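Local coordinates for hypothetical protein Atu0120 (Agrobacterium tumefaciens, PDB 2I6H), which is of unknown function but belongs to the bacterial DUF924 family and forms an all-helical fold, with two copies in the assembly, at residues A[41-44]-A[45-48]; A[60-63]-A[64-68]. All blocks are in the same frame, centred on the assembly; numbering follows the deposited sequence.

Contact 1. Residues A[41-44]-A[45-48]; sequences AGPD and KWFD
The indole of W46 carries the G42-P43 peptide on one face: G42 CA lies over the five-membered ring, while P43 CD sits 3.9 Å from the centroid of the six-membered ring, only 9° off its normal, two CH-pi contacts. F47 CZ comes to the indole edge, in plane. The phenyl ring of F47 has W46 CB above its centre and is met obliquely by P43 CB, 3.6 Å from F47 CD2. W46 CG stands anti to the carbonyl carbon (chi1 -49°), folding the indole back over the preceding turn; its NE1 bonds to W38 O and its ring stacks on W38.

G42 O is gripped by two N-H groups, K45 N (2.8 Å) and W46 N (2.9 Å), and P43 O takes F47 N at 3.0 Å. On the outer side of the same turn, K45 NZ forms a salt bridge with D44 OD2 of its neighbour (2.9 Å), and a water links K45 NZ to A41 O. P43, D44, F47 and D48 pack against the second subunit. G42, with positive phi, ends helix 29-41 and serves as N-cap of 43-46: a tight helix-to-helix junction with a single-turn helix, partly at the dimer interface.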
ATOM      1  N   ALA A  41     -16.344   4.729   5.419  1.00 12.76           N
ATOM      2  CA  ALA A  41     -15.910   4.406   4.053  1.00 13.24           C
ATOM      3  C   ALA A  41     -14.769   3.383   4.058  1.00 13.87           C
ATOM      4  O   ALA A  41     -14.837   2.382   3.340  1.00 13.55           O
ATOM      5  CB  ALA A  41     -15.503   5.689   3.288  1.00 13.31           C
ATOM      6  N   GLY A  42     -13.769   3.608   4.911  1.00 13.02           N
ATOM      7  CA  GLY A  42     -12.673   2.692   5.076  1.00 12.67           C
ATOM      8  C   GLY A  42     -11.655   2.646   3.938  1.00 12.66           C
ATOM      9  O   GLY A  42     -11.811   3.333   2.896  1.00 11.18           O
ATOM     10  N   PRO A  43     -10.569   1.878   4.156  1.00 13.72           N
ATOM     11  CA  PRO A  43      -9.471   1.849   3.176  1.00 15.13           C
ATOM     12  C   PRO A  43      -9.923   1.367   1.816  1.00 15.31           C
ATOM     13  O   PRO A  43      -9.309   1.749   0.820  1.00 15.63           O
ATOM     14  CB  PRO A  43      -8.413   0.928   3.830  1.00 16.03           C
ATOM     15  CG  PRO A  43      -9.217   0.077   4.837  1.00 15.89           C
ATOM     16  CD  PRO A  43     -10.285   1.047   5.336  1.00 13.65           C
ATOM     17  N   ASP A  44     -11.023   0.603   1.760  1.00 15.50           N
ATOM     18  CA  ASP A  44     -11.657   0.239   0.490  1.00 17.86           C
ATOM     19  C   ASP A  44     -11.894   1.490  -0.377  1.00 18.29           C
ATOM     20  O   ASP A  44     -11.672   1.489  -1.610  1.00 18.90           O
ATOM     21  CB  ASP A  44     -12.985  -0.441   0.772  1.00 19.32           C
ATOM     22  CG  ASP A  44     -13.771  -0.731  -0.514  1.00 25.87           C
ATOM     23  OD1 ASP A  44     -13.152  -1.283  -1.461  1.00 30.76           O
ATOM     24  OD2 ASP A  44     -14.978  -0.385  -0.566  1.00 30.43           O
ATOM     25  N   LYS A  45     -12.301   2.574   0.272  1.00 16.41           N
ATOM     26  CA  LYS A  45     -12.544   3.825  -0.456  1.00 15.56           C
ATOM     27  C   LYS A  45     -11.350   4.769  -0.416  1.00 15.08           C
ATOM     28  O   LYS A  45     -11.153   5.533  -1.364  1.00 14.88           O
ATOM     29  CB  LYS A  45     -13.798   4.560   0.038  1.00 15.16           C
ATOM     30  CG  LYS A  45     -15.118   3.769   0.008  1.00 16.84           C
ATOM     31  CD  LYS A  45     -15.402   3.216  -1.374  1.00 25.02           C
ATOM     32  CE  LYS A  45     -16.813   2.674  -1.500  1.00 26.84           C
ATOM     33  NZ  LYS A  45     -17.029   1.607  -0.499  1.00 32.57           N
ATOM     34  N   TRP A  46     -10.573   4.758   0.672  1.00 14.04           N
ATOM     35  CA  TRP A  46      -9.426   5.676   0.752  1.00 14.49           C
ATOM     36  C   TRP A  46      -8.413   5.398  -0.350  1.00 15.68           C
ATOM     37  O   TRP A  46      -7.815   6.329  -0.866  1.00 15.88           O
ATOM     38  CB  TRP A  46      -8.678   5.587   2.101  1.00 13.50           C
ATOM     39  CG  TRP A  46      -9.543   5.642   3.301  1.00 12.92           C
ATOM     40  CD1 TRP A  46     -10.808   6.160   3.393  1.00 10.93           C
ATOM     41  CD2 TRP A  46      -9.208   5.152   4.600  1.00 11.27           C
ATOM     42  NE1 TRP A  46     -11.264   6.027   4.664  1.00 11.05           N
ATOM     43  CE2 TRP A  46     -10.316   5.406   5.434  1.00 12.42           C
ATOM     44  CE3 TRP A  46      -8.088   4.519   5.133  1.00 12.45           C
ATOM     45  CZ2 TRP A  46     -10.332   5.057   6.794  1.00 12.44           C
ATOM     46  CZ3 TRP A  46      -8.094   4.165   6.506  1.00 12.07           C
ATOM     47  CH2 TRP A  46      -9.216   4.434   7.309  1.00 13.01           C
ATOM     48  N   PHE A  47      -8.218   4.122  -0.701  1.00 15.94           N
ATOM     49  CA  PHE A  47      -7.047   3.722  -1.493  1.00 19.14           C
ATOM     50  C   PHE A  47      -7.354   3.097  -2.863  1.00 21.98           C
ATOM     51  O   PHE A  47      -6.472   2.490  -3.480  1.00 21.60           O
ATOM     52  CB  PHE A  47      -6.140   2.759  -0.690  1.00 18.20           C
ATOM     53  CG  PHE A  47      -5.709   3.286   0.659  1.00 18.28           C
ATOM     54  CD1 PHE A  47      -5.081   4.538   0.790  1.00 18.82           C
ATOM     55  CD2 PHE A  47      -5.948   2.547   1.800  1.00 16.62           C
ATOM     56  CE1 PHE A  47      -4.693   5.033   2.062  1.00 19.22           C
ATOM     57  CE2 PHE A  47      -5.568   3.020   3.063  1.00 18.85           C
ATOM     58  CZ  PHE A  47      -4.924   4.275   3.188  1.00 17.67           C
ATOM     59  N   ASP A  48      -8.593   3.205  -3.330  1.00 24.06           N
ATOM     60  CA  ASP A  48      -8.976   2.611  -4.603  0.60 25.67           C
ATOM     61  C   ASP A  48     -10.032   3.487  -5.247  1.00 26.12           C
ATOM     62  O   ASP A  48     -11.147   3.622  -4.707  1.00 27.73           O
ATOM     63  CB  ASP A  48      -9.511   1.191  -4.365  0.60 26.35           C
ATOM     64  CG  ASP A  48     -10.231   0.623  -5.566  0.60 28.47           C
ATOM     65  OD1 ASP A  48      -9.684   0.734  -6.688  0.60 31.12           O
ATOM     66  OD2 ASP A  48     -11.346   0.074  -5.379  0.60 31.38           O
TER
HETATM   67  O   HOH W   1     -16.694   1.015   2.128  1.00 26.83           O
HETATM   68  O   HOH W   2     -13.242   1.219  -3.953  1.00 40.90           O

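Contact 2. Residues A[60-63]-A[64-68]; sequences RFRD and AHFAA
F61 and A64 meet on the buried side of the helix, where A64 CB lies 4.3 Å from F61 CB and approaches the phenyl ring obliquely. The two approach each other only loosely, and the surrounding helices fill this side: F61 packs on L30 and I34 and meets the ring of F37 edge-to-face, A64 touches both L30 of helix 29-41 and L89 of helix 80-97, and H65 brings its ring to F93 and F98. A68 touches L90.

The stretch belongs to helix 51-69, one member of an all-helical fold, and its ladder is regular over three successive steps: H65 N to F61 O (2.9 Å), F66 N to R62 O (3.2 Å) and A67 N to D63 O (3.0 Å). One step earlier the ladder opens. R60 O and A64 N are 5.6 Å apart, and a water stands between them, donating to R60 O and accepting from A64 N at 2.9 Å; the phi of F61, -125°, is consistent with this widening.

On the more open side, R62 stacks on F66. Its guanidinium lies flat on the F66 ring, centres 3.9 Å apart and planes at 19°, an offset i to i+4 stack in which F66 CD2 sits over the middle of the guanidinium. CG of R62 is anti to the backbone N, and the bend at chi2 (-96°) turns the chain along the helix onto the ring; R62 also touches F93. R62 NH2 bonds to D63 OD1 (3.0 Å) from the anti side of the carboxylate, a salt bridge between neighbours that probably limits rotation of the guanidinium. D63 itself is exposed, and both R62 and F66 touch a crystal neighbour, which may favour this pose.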
ATOM      1  N   ARG A  60     -21.518  15.508   0.396  1.00 12.47           N
ATOM      2  CA  ARG A  60     -21.450  15.782   1.846  1.00 11.58           C
ATOM      3  C   ARG A  60     -20.657  17.073   2.169  1.00 11.94           C
ATOM      4  O   ARG A  60     -21.136  17.913   2.947  1.00 10.90           O
ATOM      5  CB  ARG A  60     -20.808  14.596   2.595  1.00 12.45           C
ATOM      6  CG  ARG A  60     -21.665  13.302   2.644  1.00 14.91           C
ATOM      7  CD  ARG A  60     -22.888  13.349   3.553  1.00 17.57           C
ATOM      8  NE  ARG A  60     -22.686  13.915   4.885  1.00 19.28           N
ATOM      9  CZ  ARG A  60     -22.353  13.252   5.997  1.00 17.66           C
ATOM     10  NH1 ARG A  60     -22.135  11.939   5.999  1.00 16.84           N
ATOM     11  NH2 ARG A  60     -22.247  13.929   7.145  1.00 17.90           N
ATOM     12  N   PHE A  61     -19.456  17.190   1.610  1.00 10.94           N
ATOM     13  CA  PHE A  61     -18.431  18.058   2.201  1.00 10.63           C
ATOM     14  C   PHE A  61     -17.823  19.125   1.298  1.00 10.96           C
ATOM     15  O   PHE A  61     -16.830  19.750   1.678  1.00 10.83           O
ATOM     16  CB  PHE A  61     -17.369  17.217   2.949  1.00 10.78           C
ATOM     17  CG  PHE A  61     -17.956  16.355   4.038  1.00 12.76           C
ATOM     18  CD1 PHE A  61     -18.791  16.923   5.024  1.00 12.38           C
ATOM     19  CD2 PHE A  61     -17.693  14.979   4.075  1.00 11.25           C
ATOM     20  CE1 PHE A  61     -19.384  16.127   6.039  1.00 14.02           C
ATOM     21  CE2 PHE A  61     -18.244  14.166   5.071  1.00 13.25           C
ATOM     22  CZ  PHE A  61     -19.102  14.741   6.067  1.00 13.94           C
ATOM     23  N   ARG A  62     -18.418  19.352   0.112  1.00 10.54           N
ATOM     24  CA  ARG A  62     -17.927  20.469  -0.720  1.00 10.72           C
ATOM     25  C   ARG A  62     -17.902  21.780   0.075  1.00  8.99           C
ATOM     26  O   ARG A  62     -16.898  22.481   0.065  1.00  9.85           O
ATOM     27  CB  ARG A  62     -18.735  20.643  -2.021  1.00  9.73           C
ATOM     28  CG  ARG A  62     -18.259  21.826  -2.854  1.00 11.75           C
ATOM     29  CD  ARG A  62     -19.118  23.063  -2.562  1.00 13.18           C
ATOM     30  NE  ARG A  62     -18.662  24.218  -3.356  1.00 17.07           N
ATOM     31  CZ  ARG A  62     -18.606  25.471  -2.916  1.00 16.33           C
ATOM     32  NH1 ARG A  62     -18.126  26.420  -3.723  1.00 16.84           N
ATOM     33  NH2 ARG A  62     -19.038  25.799  -1.688  1.00 15.65           N
ATOM     34  N   ASP A  63     -18.999  22.116   0.763  1.00 10.33           N
ATOM     35  CA  ASP A  63     -19.050  23.399   1.504  1.00 10.81           C
ATOM     36  C   ASP A  63     -17.968  23.472   2.578  1.00 11.27           C
ATOM     37  O   ASP A  63     -17.336  24.520   2.758  1.00 11.57           O
ATOM     38  CB  ASP A  63     -20.443  23.641   2.111  1.00 11.78           C
ATOM     39  CG  ASP A  63     -21.464  24.022   1.067  1.00 16.16           C
ATOM     40  OD1 ASP A  63     -21.070  24.350  -0.094  1.00 14.29           O
ATOM     41  OD2 ASP A  63     -22.671  23.972   1.391  1.00 20.47           O
ATOM     42  N   ALA A  64     -17.780  22.350   3.281  1.00 11.06           N
ATOM     43  CA  ALA A  64     -16.752  22.248   4.308  1.00 10.51           C
ATOM     44  C   ALA A  64     -15.363  22.494   3.711  1.00 10.20           C
ATOM     45  O   ALA A  64     -14.540  23.213   4.332  1.00  8.61           O
ATOM     46  CB  ALA A  64     -16.823  20.903   4.999  1.00 10.23           C
ATOM     47  N   HIS A  65     -15.104  21.922   2.517  1.00  9.51           N
ATOM     48  CA  HIS A  65     -13.808  22.138   1.863  1.00  9.33           C
ATOM     49  C   HIS A  65     -13.554  23.633   1.712  1.00  9.94           C
ATOM     50  O   HIS A  65     -12.448  24.135   2.050  1.00  9.23           O
ATOM     51  CB  HIS A  65     -13.715  21.509   0.465  1.00  9.07           C
ATOM     52  CG  HIS A  65     -12.419  21.845  -0.223  1.00  8.98           C
ATOM     53  ND1 HIS A  65     -12.301  22.839  -1.185  1.00 13.31           N
ATOM     54  CD2 HIS A  65     -11.171  21.365  -0.025  1.00  6.44           C
ATOM     55  CE1 HIS A  65     -11.033  22.902  -1.582  1.00  7.20           C
ATOM     56  NE2 HIS A  65     -10.329  22.024  -0.883  1.00 13.35           N
ATOM     57  N   PHE A  66     -14.552  24.321   1.157  1.00  9.68           N
ATOM     58  CA  PHE A  66     -14.398  25.747   0.893  1.00 10.26           C
ATOM     59  C   PHE A  66     -14.234  26.592   2.160  1.00  9.40           C
ATOM     60  O   PHE A  66     -13.413  27.522   2.182  1.00  9.71           O
ATOM     61  CB  PHE A  66     -15.449  26.249  -0.092  1.00  9.77           C
ATOM     62  CG  PHE A  66     -15.112  25.868  -1.518  1.00  7.91           C
ATOM     63  CD1 PHE A  66     -14.281  26.705  -2.303  1.00 10.05           C
ATOM     64  CD2 PHE A  66     -15.558  24.669  -2.044  1.00  8.20           C
ATOM     65  CE1 PHE A  66     -13.908  26.330  -3.623  1.00 11.54           C
ATOM     66  CE2 PHE A  66     -15.217  24.308  -3.356  1.00 10.73           C
ATOM     67  CZ  PHE A  66     -14.392  25.111  -4.132  1.00 10.09           C
ATOM     68  N   ALA A  67     -14.952  26.223   3.210  1.00 10.90           N
ATOM     69  CA  ALA A  67     -14.826  26.905   4.515  1.00  9.94           C
ATOM     70  C   ALA A  67     -13.390  26.748   5.031  1.00 10.19           C
ATOM     71  O   ALA A  67     -12.765  27.709   5.487  1.00 10.31           O
ATOM     72  CB  ALA A  67     -15.828  26.341   5.545  1.00 11.98           C
ATOM     73  N   ALA A  68     -12.881  25.528   4.988  1.00  9.16           N
ATOM     74  CA  ALA A  68     -11.482  25.276   5.417  1.00  9.79           C
ATOM     75  C   ALA A  68     -10.504  26.128   4.590  1.00  9.03           C
ATOM     76  O   ALA A  68      -9.589  26.738   5.141  1.00  8.49           O
ATOM     77  CB  ALA A  68     -11.148  23.804   5.276  1.00  9.28           C
TER
HETATM   78  O   HOH W   3     -20.069  20.632   3.882  1.00 14.97           O

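How the contacts relate
From the N terminus, helix 29-41 comes first; contact 1 follows directly at its end, and the chain then passes through a short loop into helix 51-69, where contact 2 lies. Both are local, each formed within one unbroken stretch, so neither closes a long loop; they stand in series without nesting or crossing. The centres of contact 1 and contact 2 are about 20 Å apart, and the two do not touch. Helix 29-41 is common to both surroundings: W38 supports contact 1, while L30, I34 and F37 cover the F61-A64 side of contact 2. Helix 51-69 also joins them, since A41 and K45 rest on F53. Beyond this they diverge, 41-48 reaching the second subunit and 60-68 helix 80-97.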